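Local coordinates for YrdC-like domain-containing protein (Streptococcus mutans, PDB 3L7V), which is of unknown function but, as a member of the Sua5/YciO/YrdC family, may bind double-stranded RNA and may take part in tRNA modification, at residues 46-51 and 211-216; 60-65 and 69-74. One frame throughout, in Å; residues are numbered along the deposited sequence.

Contact 1: residues 46-51 and 211-216; sequences SQEGFE and VDLVIE
L213 and I215 of strand 213-216, next to the edge strand 37-40, reach out to the first turn of helix 47-54, and the meeting is van der Waals packing. L213 lies against G49: its CD2 methyl is 4.0 Å from G49 CA and 4.1 Å from G49 N. Its CG stands anti to the backbone N (chi1 178°), which carries the branch out from the strand to the helix. G49 has no side chain, so the methyl meets the helix backbone directly. The CA atoms of G49 and L213 are 7.3 Å apart. One step beyond V214, I215 sends its CD1 to S46 OG, at 4.0 Å. At the outer margin the carboxylate of E48 passes the other methyl of L213, with E48 OE2 4.2 Å from L213 CD1. A sulfate ion, probably from the crystallisation liquor, lies near the E48 side chain.

The polar bonding runs within the helix start. S46 is the N-cap, and its OG accepts from G49 N at 3.3 Å, with an N-H...O angle of 156°. The hydroxyl that I215 touches is therefore held by the cap. F50 N also bonds to S46 O at 3.0 Å.

The helix face carrying F50 turns to M176 and E175 of helix 167-180. The arrangement is an N-capped helix packed on one face of a beta-sheet, as in the alpha/beta fold of YrdC-like domains.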
loop_
_atom_site.group_PDB
_atom_site.type_symbol
_atom_site.label_atom_id
_atom_site.label_comp_id
_atom_site.label_asym_id
_atom_site.label_seq_id
_atom_site.Cartn_x
_atom_site.Cartn_y
_atom_site.Cartn_z
ATOM N N SER A 46 8.531 -8.750 -13.717
ATOM C CA SER A 46 9.103 -10.029 -13.268
ATOM C C SER A 46 8.147 -11.221 -13.471
ATOM O O SER A 46 7.206 -11.415 -12.706
ATOM C CB SER A 46 9.544 -9.943 -11.798
ATOM O OG SER A 46 10.159 -11.151 -11.374
ATOM N N GLN A 47 8.396 -12.006 -14.512
ATOM C CA GLN A 47 7.570 -13.165 -14.834
ATOM C C GLN A 47 7.669 -14.231 -13.744
ATOM O O GLN A 47 6.683 -14.884 -13.418
ATOM C CB GLN A 47 7.986 -13.770 -16.176
ATOM C CG GLN A 47 7.811 -12.844 -17.372
ATOM C CD GLN A 47 6.354 -12.643 -17.761
ATOM O OE1 GLN A 47 6.031 -11.753 -18.547
ATOM N NE2 GLN A 47 5.470 -13.475 -17.217
ATOM N N GLU A 48 8.864 -14.397 -13.190
ATOM C CA GLU A 48 9.087 -15.366 -12.126
ATOM C C GLU A 48 8.292 -14.986 -10.857
ATOM O O GLU A 48 7.603 -15.826 -10.271
ATOM C CB GLU A 48 10.591 -15.505 -11.845
ATOM C CG GLU A 48 10.971 -16.703 -10.973
ATOM C CD GLU A 48 12.478 -17.011 -10.975
ATOM O OE1 GLU A 48 13.256 -16.284 -11.630
ATOM O OE2 GLU A 48 12.886 -17.992 -10.317
ATOM N N GLY A 49 8.366 -13.713 -10.465
ATOM C CA GLY A 49 7.629 -13.197 -9.317
ATOM C C GLY A 49 6.118 -13.284 -9.464
ATOM O O GLY A 49 5.407 -13.630 -8.511
ATOM N N PHE A 50 5.630 -12.966 -10.665
ATOM C CA PHE A 50 4.216 -13.119 -11.007
ATOM C C PHE A 50 3.704 -14.564 -10.826
ATOM O O PHE A 50 2.695 -14.790 -10.147
ATOM C CB PHE A 50 3.981 -12.633 -12.444
ATOM C CG PHE A 50 2.566 -12.814 -12.943
ATOM C CD1 PHE A 50 2.219 -13.932 -13.690
ATOM C CD2 PHE A 50 1.602 -11.848 -12.703
ATOM C CE1 PHE A 50 0.922 -14.095 -14.175
ATOM C CE2 PHE A 50 0.309 -12.003 -13.173
ATOM C CZ PHE A 50 -0.035 -13.132 -13.910
ATOM N N GLU A 51 4.389 -15.534 -11.437
ATOM C CA GLU A 51 3.960 -16.937 -11.371
ATOM C C GLU A 51 3.938 -17.459 -9.931
ATOM O O GLU A 51 3.066 -18.244 -9.571
ATOM C CB GLU A 51 4.833 -17.838 -12.260
ATOM C CG GLU A 51 4.787 -17.494 -13.753
ATOM C CD GLU A 51 3.413 -17.746 -14.407
ATOM O OE1 GLU A 51 2.675 -18.644 -13.948
ATOM O OE2 GLU A 51 3.078 -17.052 -15.394
ATOM N N VAL A 211 10.499 -17.129 2.884
ATOM C CA VAL A 211 9.905 -16.563 1.669
ATOM C C VAL A 211 10.347 -17.392 0.456
ATOM O O VAL A 211 11.373 -18.073 0.532
ATOM C CB VAL A 211 10.301 -15.063 1.528
ATOM C CG1 VAL A 211 10.400 -14.628 0.081
ATOM C CG2 VAL A 211 9.333 -14.186 2.312
ATOM N N ASP A 212 9.562 -17.360 -0.631
ATOM C CA ASP A 212 9.833 -18.182 -1.821
ATOM C C ASP A 212 10.799 -17.547 -2.845
ATOM O O ASP A 212 11.428 -18.262 -3.618
ATOM C CB ASP A 212 8.532 -18.589 -2.534
ATOM C CG ASP A 212 7.500 -19.223 -1.596
ATOM O OD1 ASP A 212 7.879 -19.964 -0.661
ATOM O OD2 ASP A 212 6.292 -18.971 -1.797
ATOM N N LEU A 213 10.906 -16.218 -2.852
ATOM C CA LEU A 213 11.805 -15.495 -3.765
ATOM C C LEU A 213 12.112 -14.083 -3.238
ATOM O O LEU A 213 11.248 -13.435 -2.648
ATOM C CB LEU A 213 11.182 -15.387 -5.162
ATOM C CG LEU A 213 11.917 -14.643 -6.282
ATOM C CD1 LEU A 213 12.969 -15.534 -6.907
ATOM C CD2 LEU A 213 10.938 -14.171 -7.348
ATOM N N VAL A 214 13.339 -13.618 -3.457
ATOM C CA VAL A 214 13.729 -12.249 -3.126
ATOM C C VAL A 214 14.195 -11.496 -4.373
ATOM O O VAL A 214 15.171 -11.893 -5.017
ATOM C CB VAL A 214 14.888 -12.202 -2.091
ATOM C CG1 VAL A 214 15.257 -10.746 -1.770
ATOM C CG2 VAL A 214 14.526 -12.982 -0.812
ATOM N N ILE A 215 13.506 -10.405 -4.706
ATOM C CA ILE A 215 13.909 -9.572 -5.825
ATOM C C ILE A 215 14.738 -8.393 -5.304
ATOM O O ILE A 215 14.265 -7.644 -4.445
ATOM C CB ILE A 215 12.670 -9.075 -6.607
ATOM C CG1 ILE A 215 11.919 -10.255 -7.237
ATOM C CG2 ILE A 215 13.056 -8.056 -7.655
ATOM C CD1 ILE A 215 10.433 -9.958 -7.564
ATOM N N GLU A 216 15.965 -8.248 -5.819
ATOM C CA GLU A 216 16.924 -7.218 -5.373
ATOM C C GLU A 216 17.030 -6.013 -6.325
ATOM O O GLU A 216 16.968 -6.187 -7.542
ATOM C CB GLU A 216 18.328 -7.821 -5.203
ATOM C CG GLU A 216 18.400 -9.014 -4.247
ATOM C CD GLU A 216 19.834 -9.431 -3.898
ATOM O OE1 GLU A 216 20.796 -8.747 -4.314
ATOM O OE2 GLU A 216 19.996 -10.447 -3.192
#

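Contact 2: residues 60-65 and 69-74; sequences IVCPTK and IIMTSD
I69 and T64 meet near the turn end of two adjacent antiparallel strands. I69 can be followed outward. Its CB is 4.2 Å from C62 O. I69 CG1 sits between the backbone N and the carbonyl carbon (chi1 58°) and comes to 3.4 Å from C62 O. I69 CG2 lies 3.7 Å from T64 CG2, and CG1 also lies against that methyl. The tip, I69 CD1, lies 3.5 Å from T64 CG2, so the threonine methyl rests against both branches of I69.

The backbones are joined by four hydrogen bonds. I60 and M71 form one hydrogen-bonded pair, with nearly straight bonds in both directions. C62 and I69 form the other. I69 N gives a straight bond to C62 O (174°), but C62 N meets I69 O at a more bent angle of 143°. V61 and I70 are the non-hydrogen-bonded pair between them.

On the face with I60, C62 and I69, the selenomethionine M71 places SE 3.9 Å from C62 SG. I60 lies alongside M71, I60 CG1 to M71 CB at 3.9 Å. On the other face V61 CG2 touches I70 CG1 at 4.1 Å, and helix 75-85 covers I70 through K81 and K85. T64 OG1 bonds to V66 N in the connection. Together 59-64 and 67-72 make a beta hairpin, set between strands 213-216 and 185-188 of the mixed sheet.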
loop_
_atom_site.group_PDB
_atom_site.type_symbol
_atom_site.label_atom_id
_atom_site.label_comp_id
_atom_site.label_asym_id
_atom_site.label_seq_id
_atom_site.Cartn_x
_atom_site.Cartn_y
_atom_site.Cartn_z
ATOM N N ILE A 60 6.513 -13.412 -1.854
ATOM C CA ILE A 60 7.789 -12.871 -2.321
ATOM C C ILE A 60 8.234 -11.612 -1.567
ATOM O O ILE A 60 7.437 -10.988 -0.865
ATOM C CB ILE A 60 7.763 -12.565 -3.843
ATOM C CG1 ILE A 60 6.919 -11.321 -4.140
ATOM C CG2 ILE A 60 7.247 -13.763 -4.643
ATOM C CD1 ILE A 60 6.957 -10.935 -5.586
ATOM N N VAL A 61 9.521 -11.265 -1.701
ATOM C CA VAL A 61 10.037 -9.976 -1.241
ATOM C C VAL A 61 10.322 -9.114 -2.473
ATOM O O VAL A 61 10.776 -9.640 -3.490
ATOM C CB VAL A 61 11.296 -10.124 -0.343
ATOM C CG1 VAL A 61 12.120 -8.844 -0.359
ATOM C CG2 VAL A 61 10.902 -10.488 1.104
ATOM N N CYS A 62 10.046 -7.805 -2.379
ATOM C CA CYS A 62 10.024 -6.904 -3.537
ATOM C C CYS A 62 10.380 -5.457 -3.170
ATOM O O CYS A 62 9.893 -4.943 -2.166
ATOM C CB CYS A 62 8.623 -6.951 -4.169
ATOM S SG CYS A 62 8.287 -5.885 -5.611
ATOM N N PRO A 63 11.206 -4.786 -4.006
ATOM C CA PRO A 63 11.690 -3.416 -3.781
ATOM C C PRO A 63 10.578 -2.388 -3.935
ATOM O O PRO A 63 9.666 -2.605 -4.730
ATOM C CB PRO A 63 12.704 -3.192 -4.922
ATOM C CG PRO A 63 12.822 -4.477 -5.638
ATOM C CD PRO A 63 11.589 -5.273 -5.337
ATOM N N THR A 64 10.660 -1.287 -3.194
ATOM C CA THR A 64 9.759 -0.148 -3.388
ATOM C C THR A 64 10.564 1.146 -3.395
ATOM O O THR A 64 11.779 1.113 -3.211
ATOM C CB THR A 64 8.717 -0.051 -2.271
ATOM O OG1 THR A 64 9.368 0.343 -1.056
ATOM C CG2 THR A 64 8.031 -1.383 -2.066
ATOM N N LYS A 65 9.878 2.279 -3.585
ATOM C CA LYS A 65 10.502 3.607 -3.526
ATOM C C LYS A 65 11.190 3.908 -2.176
ATOM O O LYS A 65 12.171 4.656 -2.132
ATOM C CB LYS A 65 9.470 4.719 -3.818
ATOM C CG LYS A 65 9.076 4.915 -5.285
ATOM C CD LYS A 65 8.025 6.039 -5.449
ATOM C CE LYS A 65 7.606 6.216 -6.905
ATOM N NZ LYS A 65 6.487 7.202 -7.076
ATOM N N ILE A 69 9.180 -4.679 0.647
ATOM C CA ILE A 69 7.904 -5.208 1.135
ATOM C C ILE A 69 7.781 -6.718 0.916
ATOM O O ILE A 69 8.380 -7.276 -0.009
ATOM C CB ILE A 69 6.662 -4.538 0.452
ATOM C CG1 ILE A 69 6.704 -4.724 -1.074
ATOM C CG2 ILE A 69 6.541 -3.080 0.842
ATOM C CD1 ILE A 69 5.637 -3.934 -1.854
ATOM N N ILE A 70 6.995 -7.361 1.778
ATOM C CA ILE A 70 6.517 -8.719 1.547
ATOM C C ILE A 70 5.131 -8.690 0.867
ATOM O O ILE A 70 4.237 -7.978 1.315
ATOM C CB ILE A 70 6.451 -9.504 2.879
ATOM C CG1 ILE A 70 7.799 -9.407 3.601
ATOM C CG2 ILE A 70 6.032 -10.963 2.629
ATOM C CD1 ILE A 70 7.760 -9.759 5.078
HETATM N N MSE A 71 4.974 -9.467 -0.206
HETATM C CA MSE A 71 3.788 -9.465 -1.070
HETATM C C MSE A 71 3.136 -10.849 -1.177
HETATM O O MSE A 71 3.834 -11.856 -1.388
HETATM C CB MSE A 71 4.176 -9.049 -2.497
HETATM C CG MSE A 71 4.334 -7.569 -2.763
HETATM SE SE MSE A 71 4.707 -7.204 -4.668
HETATM C CE MSE A 71 3.454 -8.489 -5.481
ATOM N N THR A 72 1.802 -10.889 -1.071
ATOM C CA THR A 72 1.007 -12.121 -1.232
ATOM C C THR A 72 -0.392 -11.824 -1.791
ATOM O O THR A 72 -0.798 -10.660 -1.878
ATOM C CB THR A 72 0.869 -12.949 0.092
ATOM O OG1 THR A 72 0.226 -12.172 1.113
ATOM C CG2 THR A 72 2.215 -13.381 0.588
ATOM N N SER A 73 -1.126 -12.876 -2.162
ATOM C CA SER A 73 -2.459 -12.704 -2.740
ATOM C C SER A 73 -3.571 -13.626 -2.186
ATOM O O SER A 73 -4.673 -13.649 -2.730
ATOM C CB SER A 73 -2.403 -12.771 -4.275
ATOM O OG SER A 73 -2.207 -14.096 -4.723
ATOM N N ASP A 74 -3.303 -14.361 -1.106
ATOM C CA ASP A 74 -4.361 -15.139 -0.459
ATOM C C ASP A 74 -4.183 -15.331 1.047
ATOM O O ASP A 74 -3.167 -14.943 1.621
ATOM C CB ASP A 74 -4.545 -16.492 -1.157
ATOM C CG ASP A 74 -3.273 -17.328 -1.162
ATOM O OD1 ASP A 74 -2.397 -17.104 -0.295
ATOM O OD2 ASP A 74 -3.153 -18.205 -2.044
#

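How the contacts relate
Contacts 1 and 2 share one sheet, since strand 213-216 is the neighbour of strand 59-64. V61 links them through its backbone: L213 O accepts from V61 N at 2.9 Å, and I215 N reaches V61 O at 3.1 Å, both probable hydrogen bonds. Both contacts are largely buried. The centre of contact 2 lies about 10 Å from the centre of the chain, that of contact 1 about 18 Å. Nearly all touching residues of contact 2 are buried, and it combines backbone bonds with side-chain packing. Contact 1 places a helix on the sheet with apolar touches and has an exposed acidic margin at E48. In sequence, both strands of contact 2 fall between the segments of contact 1.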